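Metallo-beta-lactamase domain-containing protein (Enterococcus faecalis, PDB 2AZ4) is of unknown function but carries a metallo-beta-lactamase fold with two zinc ions, and may act on RNA as an exonuclease. Local coordinates at residues A[96-101]-A[118-123]; A[232-237]-A[241-246]; A[314-319]-A[326-331]. All blocks are in the same frame, centred on the assembly; numbering follows the deposited sequence.

Contact 1 comes first along the chain and belongs to the metallo-beta-lactamase part, where 96-101 brings two ligands to one zinc. Contacts 2 and 3 follow in that order, in a chain segment that leaves the lactamase fold after strand 212-216 and returns to it at strand 399-403. In between it builds a parallel six-stranded sheet with flanking helices. Contacts 2 and 3 have centres about 23 Å apart and meet where L244 CD2 of helix 237-249 packs on L329 CD2 of strand 328-331, at 3.9 Å. Contact 1 touches neither, its centre lying about 28 and 29 Å from theirs. The inserted domain thus stands beside the metal centre, consistent with a beta-CASP-like nuclease.

Contact 1: residues A[96-101]-A[118-123]; sequences DHSRMI and MILNSL. With ZN (zinc ion), chain D.
S98 OG is gripped by two main-chain carbonyls, those of A93 and H94, and still lies 3.5 Å from CD1 of L120, which comes in from helix 114-123. With its polar bonds made to its own chain, the hydroxyl meets only a methyl across the contact, and the serine CB sits 3.9 Å from that same CD1. CD1 lies against S98 alone, while CD2 of the leucine sits between S98 CB (4.1 Å) and I101 CD1 (4.2 Å). The chi1 of -145° and chi2 of 27° of L120 are both far from staggered values, and the exact placing of the methyls deserves some caution. What brings I101 round to the leucine is a type I turn from S98 to I101, closed by the bond from I101 N to S98 O. L120 also touches L90, while other residues of its helix, M118, I119 and S122, touch helix 283-293.

Just ahead of the serine, the side chains of D96 and H97 reach the metal. D96 OD2 and H97 NE2 bind the zinc at 2.3 and 2.2 Å, and two waters, D189 and H404 make up six ligands. One of those waters gives a short 2.5 Å hydrogen bond to D96 OD1, so both carboxylate oxygens are engaged. Behind H97, D35 takes the ring's ND1 in a hydrogen bond, a second-shell hold that fixes its rotation. With H92 and H94 on the other zinc, this is the HxHxDH motif of the metallo-beta-lactamase fold, closing a dinuclear zinc site.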
loop_
_atom_site.group_PDB
_atom_site.type_symbol
_atom_site.label_atom_id
_atom_site.label_comp_id
_atom_site.label_asym_id
_atom_site.label_seq_id
_atom_site.Cartn_x
_atom_site.Cartn_y
_atom_site.Cartn_z
ATOM N N ASP A 96 -0.013 4.480 4.482
ATOM C CA ASP A 96 0.679 5.754 4.233
ATOM C C ASP A 96 0.074 6.524 3.058
ATOM O O ASP A 96 0.474 7.660 2.789
ATOM C CB ASP A 96 2.208 5.557 4.087
ATOM C CG ASP A 96 2.586 4.578 2.966
ATOM O OD1 ASP A 96 2.002 3.458 2.909
ATOM O OD2 ASP A 96 3.485 4.910 2.142
ATOM N N HIS A 97 -0.902 5.898 2.391
ATOM C CA HIS A 97 -1.713 6.516 1.341
ATOM C C HIS A 97 -3.191 6.659 1.695
ATOM O O HIS A 97 -3.888 7.454 1.076
ATOM C CB HIS A 97 -1.543 5.738 0.023
ATOM C CG HIS A 97 -0.104 5.596 -0.382
ATOM N ND1 HIS A 97 0.489 6.415 -1.321
ATOM C CD2 HIS A 97 0.888 4.813 0.110
ATOM C CE1 HIS A 97 1.774 6.121 -1.413
ATOM N NE2 HIS A 97 2.039 5.139 -0.571
ATOM N N SER A 98 -3.683 5.886 2.661
ATOM C CA SER A 98 -5.156 5.798 2.899
ATOM C C SER A 98 -5.639 6.208 4.307
ATOM O O SER A 98 -6.852 6.400 4.544
ATOM C CB SER A 98 -5.633 4.361 2.609
ATOM O OG SER A 98 -5.012 3.420 3.509
ATOM N N ARG A 99 -4.685 6.349 5.232
ATOM C CA ARG A 99 -4.994 6.336 6.664
ATOM C C ARG A 99 -6.125 7.279 7.084
ATOM O O ARG A 99 -6.882 6.958 7.994
ATOM C CB ARG A 99 -3.751 6.628 7.490
ATOM C CG ARG A 99 -3.912 6.334 8.951
ATOM C CD ARG A 99 -2.632 6.516 9.740
ATOM N NE ARG A 99 -3.050 6.346 11.111
ATOM C CZ ARG A 99 -2.975 7.252 12.069
ATOM N NH1 ARG A 99 -2.369 8.428 11.896
ATOM N NH2 ARG A 99 -3.465 6.918 13.239
ATOM N N MET A 100 -6.237 8.442 6.456
ATOM C CA MET A 100 -7.242 9.398 6.905
ATOM C C MET A 100 -8.487 9.535 6.039
ATOM O O MET A 100 -9.208 10.531 6.180
ATOM C CB MET A 100 -6.622 10.789 7.220
ATOM C CG MET A 100 -6.193 11.634 6.018
ATOM S SD MET A 100 -5.845 13.376 6.432
ATOM C CE MET A 100 -5.316 13.952 4.812
ATOM N N ILE A 101 -8.781 8.561 5.165
ATOM C CA ILE A 101 -9.924 8.756 4.252
ATOM C C ILE A 101 -11.250 9.020 5.011
ATOM O O ILE A 101 -12.130 9.711 4.496
ATOM C CB ILE A 101 -10.115 7.629 3.201
ATOM C CG1 ILE A 101 -10.290 6.255 3.887
ATOM C CG2 ILE A 101 -8.957 7.651 2.162
ATOM C CD1 ILE A 101 -10.914 5.245 2.966
ATOM N N MET A 118 -12.006 -3.055 -2.094
ATOM C CA MET A 118 -12.137 -4.371 -1.453
ATOM C C MET A 118 -11.083 -4.599 -0.372
ATOM O O MET A 118 -11.422 -4.988 0.754
ATOM C CB MET A 118 -12.004 -5.515 -2.470
ATOM C CG MET A 118 -13.149 -5.624 -3.444
ATOM S SD MET A 118 -12.980 -6.882 -4.750
ATOM C CE MET A 118 -14.704 -6.867 -5.022
ATOM N N ILE A 119 -9.808 -4.434 -0.752
ATOM C CA ILE A 119 -8.660 -4.578 0.168
ATOM C C ILE A 119 -8.832 -3.739 1.442
ATOM O O ILE A 119 -8.736 -4.241 2.562
ATOM C CB ILE A 119 -7.305 -4.235 -0.567
ATOM C CG1 ILE A 119 -7.015 -5.223 -1.709
ATOM C CG2 ILE A 119 -6.102 -4.188 0.389
ATOM C CD1 ILE A 119 -7.158 -6.667 -1.312
ATOM N N LEU A 120 -9.109 -2.458 1.252
ATOM C CA LEU A 120 -9.160 -1.494 2.327
ATOM C C LEU A 120 -10.262 -1.861 3.309
ATOM O O LEU A 120 -10.049 -1.842 4.532
ATOM C CB LEU A 120 -9.434 -0.119 1.725
ATOM C CG LEU A 120 -8.859 1.180 2.269
ATOM C CD1 LEU A 120 -7.515 1.021 3.018
ATOM C CD2 LEU A 120 -8.738 2.152 1.104
ATOM N N ASN A 121 -11.432 -2.213 2.772
ATOM C CA ASN A 121 -12.570 -2.555 3.612
ATOM C C ASN A 121 -12.273 -3.794 4.477
ATOM O O ASN A 121 -12.777 -3.912 5.587
ATOM C CB ASN A 121 -13.839 -2.737 2.773
ATOM C CG ASN A 121 -14.596 -1.444 2.592
ATOM O OD1 ASN A 121 -14.498 -0.801 1.567
ATOM N ND2 ASN A 121 -15.322 -1.036 3.612
ATOM N N SER A 122 -11.438 -4.689 3.956
ATOM C CA SER A 122 -10.962 -5.857 4.694
ATOM C C SER A 122 -9.856 -5.493 5.691
ATOM O O SER A 122 -9.910 -5.904 6.858
ATOM C CB SER A 122 -10.457 -6.916 3.715
ATOM O OG SER A 122 -9.869 -8.004 4.396
ATOM N N LEU A 123 -8.854 -4.730 5.251
ATOM C CA LEU A 123 -7.843 -4.231 6.181
ATOM C C LEU A 123 -8.485 -3.560 7.399
ATOM O O LEU A 123 -7.986 -3.720 8.530
ATOM C CB LEU A 123 -6.837 -3.288 5.502
ATOM C CG LEU A 123 -5.846 -3.903 4.491
ATOM C CD1 LEU A 123 -5.018 -2.844 3.764
ATOM C CD2 LEU A 123 -4.943 -4.931 5.146
HETATM ZN ZN ZN D . 3.915 4.208 -0.018
HETATM O O HOH W 1 2.857 2.332 0.890
HETATM O O HOH W 2 5.734 2.941 0.730
#

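Contact 2: residues A[232-237]-A[241-246]; sequences IAVVSE and VQHLVR
I232 and H243 meet in a CH-pi contact: the methyl CG2 sits 3.5 Å from the ring centroid and only 6° off the normal, squarely over one face of the imidazole. It is the CG2 branch, anti to the backbone N of I232, that does this; the other branch runs on past the ring, and its CD1 ends 3.4 Å from NH2 of R246, at the edge of the guanidinium and near its plane. V234 adds a looser touch, its CG2 lying 4.1 Å from H243 CD2, set obliquely to the ring.

Polar bonds fix the ring from two ends. R246 NH2, one turn on, donates to H243 ND1 at 3.0 Å, nearly straight at 163° and tilted somewhat out of the imidazole plane. The arginine chain reaches back for this by bending at its chi3 of 54°, while its NH1 pairs with E250. On the far end a water lies in the ring plane, 3.0 Å from NE2, and donates to the carbonyl oxygen of A233, bridging loop and helix.

One backbone bond joins the segments: V241 N donates to E237 O at 3.1 Å, an ordinary helical bond of the first turn. S236 is the N-cap, its OG accepting from D239 N. E237 turns its carboxylate the other way, to R191, R267 and N264.

The loop 232-237 thus folds back along the helix 237-249 that it leads into. I232 bonds through its backbone to R376 at the end of strand 373-376, L377 touches I232, V234 and H243 alike, and V241 and L244 pack on helix 265-274.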
loop_
_atom_site.group_PDB
_atom_site.type_symbol
_atom_site.label_atom_id
_atom_site.label_comp_id
_atom_site.label_asym_id
_atom_site.label_seq_id
_atom_site.Cartn_x
_atom_site.Cartn_y
_atom_site.Cartn_z
ATOM N N ILE A 232 16.762 -14.747 2.562
ATOM C CA ILE A 232 17.011 -15.271 1.213
ATOM C C ILE A 232 16.965 -14.087 0.246
ATOM O O ILE A 232 16.054 -13.272 0.319
ATOM C CB ILE A 232 15.919 -16.310 0.840
ATOM C CG1 ILE A 232 16.198 -17.627 1.563
ATOM C CG2 ILE A 232 15.813 -16.500 -0.687
ATOM C CD1 ILE A 232 15.021 -18.578 1.650
ATOM N N ALA A 233 17.953 -13.971 -0.636
ATOM C CA ALA A 233 17.928 -12.928 -1.667
ATOM C C ALA A 233 16.924 -13.310 -2.767
ATOM O O ALA A 233 17.069 -14.355 -3.428
ATOM C CB ALA A 233 19.316 -12.720 -2.249
ATOM N N VAL A 234 15.900 -12.480 -2.931
ATOM C CA VAL A 234 14.758 -12.746 -3.810
ATOM C C VAL A 234 14.774 -11.629 -4.841
ATOM O O VAL A 234 15.048 -10.491 -4.481
ATOM C CB VAL A 234 13.412 -12.738 -3.002
ATOM C CG1 VAL A 234 12.191 -12.622 -3.911
ATOM C CG2 VAL A 234 13.289 -13.992 -2.111
ATOM N N VAL A 235 14.499 -11.956 -6.103
ATOM C CA VAL A 235 14.580 -10.986 -7.209
ATOM C C VAL A 235 13.227 -10.630 -7.865
ATOM O O VAL A 235 13.168 -9.747 -8.709
ATOM C CB VAL A 235 15.569 -11.457 -8.340
ATOM C CG1 VAL A 235 16.966 -11.737 -7.789
ATOM C CG2 VAL A 235 15.019 -12.664 -9.089
ATOM N N SER A 236 12.160 -11.334 -7.491
ATOM C CA SER A 236 10.819 -11.110 -8.060
ATOM C C SER A 236 9.794 -11.911 -7.248
ATOM O O SER A 236 10.173 -12.797 -6.457
ATOM C CB SER A 236 10.778 -11.553 -9.536
ATOM O OG SER A 236 10.799 -12.977 -9.622
ATOM N N GLU A 237 8.511 -11.589 -7.422
ATOM C CA GLU A 237 7.429 -12.350 -6.784
ATOM C C GLU A 237 7.434 -13.836 -7.209
ATOM O O GLU A 237 7.267 -14.741 -6.376
ATOM C CB GLU A 237 6.068 -11.713 -7.083
ATOM C CG GLU A 237 5.854 -10.381 -6.387
ATOM C CD GLU A 237 5.335 -10.494 -4.948
ATOM O OE1 GLU A 237 5.093 -11.621 -4.447
ATOM O OE2 GLU A 237 5.145 -9.428 -4.321
ATOM N N VAL A 241 8.032 -17.289 -4.772
ATOM C CA VAL A 241 7.220 -18.523 -4.656
ATOM C C VAL A 241 8.030 -19.805 -4.942
ATOM O O VAL A 241 7.794 -20.829 -4.296
ATOM C CB VAL A 241 5.922 -18.490 -5.497
ATOM C CG1 VAL A 241 5.124 -19.796 -5.292
ATOM C CG2 VAL A 241 5.069 -17.329 -5.049
ATOM N N GLN A 242 8.975 -19.736 -5.879
ATOM C CA GLN A 242 9.887 -20.870 -6.164
ATOM C C GLN A 242 10.758 -21.219 -4.960
ATOM O O GLN A 242 10.975 -22.402 -4.654
ATOM C CB GLN A 242 10.757 -20.566 -7.392
ATOM C CG GLN A 242 9.909 -20.380 -8.692
ATOM C CD GLN A 242 9.228 -21.665 -9.108
ATOM O OE1 GLN A 242 8.011 -21.719 -9.253
ATOM N NE2 GLN A 242 10.011 -22.708 -9.288
ATOM N N HIS A 243 11.234 -20.187 -4.262
ATOM C CA HIS A 243 11.947 -20.369 -3.001
ATOM C C HIS A 243 11.060 -21.040 -1.942
ATOM O O HIS A 243 11.494 -21.978 -1.266
ATOM C CB HIS A 243 12.500 -19.028 -2.488
ATOM C CG HIS A 243 13.837 -18.663 -3.055
ATOM N ND1 HIS A 243 14.985 -19.367 -2.758
ATOM C CD2 HIS A 243 14.221 -17.639 -3.857
ATOM C CE1 HIS A 243 16.016 -18.812 -3.373
ATOM N NE2 HIS A 243 15.581 -17.758 -4.042
ATOM N N LEU A 244 9.819 -20.582 -1.813
ATOM C CA LEU A 244 8.853 -21.221 -0.907
ATOM C C LEU A 244 8.656 -22.704 -1.253
ATOM O O LEU A 244 8.647 -23.548 -0.355
ATOM C CB LEU A 244 7.517 -20.483 -0.921
ATOM C CG LEU A 244 6.483 -20.992 0.096
ATOM C CD1 LEU A 244 5.786 -19.824 0.760
ATOM C CD2 LEU A 244 5.450 -21.898 -0.596
ATOM N N VAL A 245 8.511 -23.010 -2.547
ATOM C CA VAL A 245 8.406 -24.395 -3.014
ATOM C C VAL A 245 9.632 -25.186 -2.591
ATOM O O VAL A 245 9.501 -26.259 -1.987
ATOM C CB VAL A 245 8.209 -24.527 -4.560
ATOM C CG1 VAL A 245 8.286 -26.015 -4.981
ATOM C CG2 VAL A 245 6.885 -23.923 -5.019
ATOM N N ARG A 246 10.812 -24.666 -2.915
ATOM C CA ARG A 246 12.073 -25.282 -2.497
ATOM C C ARG A 246 12.087 -25.554 -0.983
ATOM O O ARG A 246 12.421 -26.653 -0.542
ATOM C CB ARG A 246 13.273 -24.398 -2.856
ATOM C CG ARG A 246 14.638 -25.009 -2.373
ATOM C CD ARG A 246 15.825 -24.110 -2.660
ATOM N NE ARG A 246 15.622 -22.765 -2.117
ATOM C CZ ARG A 246 15.889 -22.391 -0.865
ATOM N NH1 ARG A 246 16.393 -23.253 0.019
ATOM N NH2 ARG A 246 15.643 -21.141 -0.492
HETATM O O HOH W 3 16.881 -15.690 -5.833
#

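Contact 3: residues A[314-319]-A[326-331]; sequences LEIPYD and TDYLWQ
Y318 and W330 make the closest approach, with CE1 of the tyrosine 4.0 Å from CH2 at the far corner of the indole. The tryptophan atom lies at the edge of the tyrosine ring, near its plane, and the two side chains cross obliquely, so this is a corner contact and not a stack. Y318 reaches it because its ring swings out anti to the backbone N (chi1 177°), and its hydroxyl then bonds N338. W330 is the buried partner, its indole hemmed in by L321 and L322 of helix 318-323, by L339 and by T257 on the neighbouring strand. I316 and Y328 form the second pair of this packed part: their side chains come from opposite directions, and I316 CD1 meets Y328 OH at 4.2 Å. I316 also rests on V280, and the tyrosine on T278 and V280.

Both segments belong to a beta-alpha-beta crossover of the parallel sheet: the chain leaves strand 298-300, runs through helix 318-323 and re-enters as strand 328-331, passing over strand 278-282. P317 is the N-cap residue of that helix. Strand 328-331 lies between 278-282 and 256-260, and L321 touches I316, Y328 and W330 together, filling in between the two pairs.

The solvent side begins just ahead of Y328, where T326 and D327 are exposed and take no part in the packing between the segments. D327 lays its CB over the tyrosine ring, 3.9 Å above the centre, and its OD1 takes a 2.7 Å hydrogen bond from T326 OG1, arriving from above the carboxylate plane. D324 gathers the backbone N atoms of T326, D327 and Y328 at this turn.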
loop_
_atom_site.group_PDB
_atom_site.type_symbol
_atom_site.label_atom_id
_atom_site.label_comp_id
_atom_site.label_asym_id
_atom_site.label_seq_id
_atom_site.Cartn_x
_atom_site.Cartn_y
_atom_site.Cartn_z
ATOM N N LEU A 314 -14.724 -26.322 4.237
ATOM C CA LEU A 314 -13.315 -26.057 3.960
ATOM C C LEU A 314 -12.573 -25.615 5.221
ATOM O O LEU A 314 -11.399 -25.213 5.175
ATOM C CB LEU A 314 -13.170 -25.037 2.822
ATOM C CG LEU A 314 -13.563 -25.592 1.438
ATOM C CD1 LEU A 314 -13.597 -24.478 0.390
ATOM C CD2 LEU A 314 -12.635 -26.722 1.021
ATOM N N GLU A 315 -13.258 -25.702 6.357
ATOM C CA GLU A 315 -12.648 -25.277 7.615
ATOM C C GLU A 315 -11.816 -26.410 8.128
ATOM O O GLU A 315 -12.256 -27.560 8.108
ATOM C CB GLU A 315 -13.695 -24.897 8.652
ATOM C CG GLU A 315 -13.077 -24.354 9.964
ATOM C CD GLU A 315 -14.093 -24.129 11.066
ATOM O OE1 GLU A 315 -15.310 -24.095 10.764
ATOM O OE2 GLU A 315 -13.679 -23.980 12.237
ATOM N N ILE A 316 -10.608 -26.075 8.574
ATOM C CA ILE A 316 -9.733 -27.005 9.272
ATOM C C ILE A 316 -9.643 -26.517 10.721
ATOM O O ILE A 316 -9.470 -25.310 10.970
ATOM C CB ILE A 316 -8.312 -27.050 8.661
ATOM C CG1 ILE A 316 -8.340 -27.181 7.124
ATOM C CG2 ILE A 316 -7.437 -28.121 9.355
ATOM C CD1 ILE A 316 -8.891 -28.511 6.556
ATOM N N PRO A 317 -9.836 -27.428 11.692
ATOM C CA PRO A 317 -9.673 -26.984 13.088
ATOM C C PRO A 317 -8.238 -26.558 13.380
ATOM O O PRO A 317 -7.292 -27.218 12.942
ATOM C CB PRO A 317 -10.027 -28.231 13.902
ATOM C CG PRO A 317 -10.810 -29.118 12.946
ATOM C CD PRO A 317 -10.239 -28.843 11.589
ATOM N N TYR A 318 -8.085 -25.444 14.095
ATOM C CA TYR A 318 -6.780 -25.003 14.570
ATOM C C TYR A 318 -5.976 -26.146 15.243
ATOM O O TYR A 318 -4.772 -26.311 15.011
ATOM C CB TYR A 318 -6.976 -23.830 15.531
ATOM C CG TYR A 318 -5.715 -23.295 16.182
ATOM C CD1 TYR A 318 -4.601 -22.935 15.419
ATOM C CD2 TYR A 318 -5.659 -23.104 17.567
ATOM C CE1 TYR A 318 -3.447 -22.410 16.014
ATOM C CE2 TYR A 318 -4.513 -22.586 18.175
ATOM C CZ TYR A 318 -3.415 -22.245 17.390
ATOM O OH TYR A 318 -2.294 -21.738 17.984
ATOM N N ASP A 319 -6.671 -26.923 16.069
ATOM C CA ASP A 319 -6.101 -28.075 16.784
ATOM C C ASP A 319 -5.429 -29.079 15.835
ATOM O O ASP A 319 -4.356 -29.610 16.139
ATOM C CB ASP A 319 -7.226 -28.734 17.614
ATOM C CG ASP A 319 -6.747 -29.891 18.457
ATOM O OD1 ASP A 319 -5.808 -29.689 19.265
ATOM O OD2 ASP A 319 -7.309 -31.009 18.315
ATOM N N THR A 326 3.249 -32.779 7.811
ATOM C CA THR A 326 3.430 -33.251 6.436
ATOM C C THR A 326 2.482 -32.670 5.395
ATOM O O THR A 326 2.861 -32.556 4.227
ATOM C CB THR A 326 3.311 -34.793 6.346
ATOM O OG1 THR A 326 2.014 -35.196 6.809
ATOM C CG2 THR A 326 4.396 -35.467 7.184
ATOM N N ASP A 327 1.267 -32.321 5.811
ATOM C CA ASP A 327 0.164 -32.086 4.870
ATOM C C ASP A 327 -0.093 -30.632 4.552
ATOM O O ASP A 327 -0.532 -30.316 3.442
ATOM C CB ASP A 327 -1.146 -32.691 5.377
ATOM C CG ASP A 327 -1.159 -34.219 5.328
ATOM O OD1 ASP A 327 -0.110 -34.864 5.149
ATOM O OD2 ASP A 327 -2.244 -34.781 5.498
ATOM N N TYR A 328 0.144 -29.745 5.517
ATOM C CA TYR A 328 -0.219 -28.352 5.305
ATOM C C TYR A 328 0.935 -27.365 5.348
ATOM O O TYR A 328 1.895 -27.538 6.108
ATOM C CB TYR A 328 -1.275 -27.908 6.323
ATOM C CG TYR A 328 -2.478 -28.803 6.324
ATOM C CD1 TYR A 328 -3.368 -28.801 5.245
ATOM C CD2 TYR A 328 -2.732 -29.650 7.402
ATOM C CE1 TYR A 328 -4.479 -29.640 5.228
ATOM C CE2 TYR A 328 -3.842 -30.493 7.408
ATOM C CZ TYR A 328 -4.705 -30.474 6.327
ATOM O OH TYR A 328 -5.797 -31.280 6.329
ATOM N N LEU A 329 0.791 -26.306 4.547
ATOM C CA LEU A 329 1.501 -25.078 4.770
ATOM C C LEU A 329 0.402 -24.142 5.255
ATOM O O LEU A 329 -0.543 -23.884 4.523
ATOM C CB LEU A 329 2.125 -24.561 3.467
ATOM C CG LEU A 329 2.632 -23.111 3.538
ATOM C CD1 LEU A 329 3.956 -22.987 4.325
ATOM C CD2 LEU A 329 2.752 -22.456 2.168
ATOM N N TRP A 330 0.497 -23.656 6.489
ATOM C CA TRP A 330 -0.567 -22.793 7.013
ATOM C C TRP A 330 -0.139 -21.422 7.516
ATOM O O TRP A 330 0.994 -21.216 7.918
ATOM C CB TRP A 330 -1.432 -23.508 8.048
ATOM C CG TRP A 330 -0.737 -24.029 9.323
ATOM C CD1 TRP A 330 -0.043 -25.201 9.454
ATOM C CD2 TRP A 330 -0.768 -23.431 10.633
ATOM N NE1 TRP A 330 0.387 -25.360 10.765
ATOM C CE2 TRP A 330 -0.036 -24.283 11.504
ATOM C CE3 TRP A 330 -1.316 -22.244 11.150
ATOM C CZ2 TRP A 330 0.146 -23.990 12.874
ATOM C CZ3 TRP A 330 -1.119 -21.938 12.530
ATOM C CH2 TRP A 330 -0.410 -22.822 13.367
ATOM N N GLN A 331 -1.067 -20.477 7.469
ATOM C CA GLN A 331 -0.758 -19.099 7.801
ATOM C C GLN A 331 -0.882 -18.923 9.314
ATOM O O GLN A 331 -1.986 -19.014 9.869
ATOM C CB GLN A 331 -1.717 -18.160 7.060
ATOM C CG GLN A 331 -1.629 -16.668 7.454
ATOM C CD GLN A 331 -2.720 -15.809 6.817
ATOM O OE1 GLN A 331 -3.730 -16.331 6.369
ATOM N NE2 GLN A 331 -2.524 -14.469 6.795
#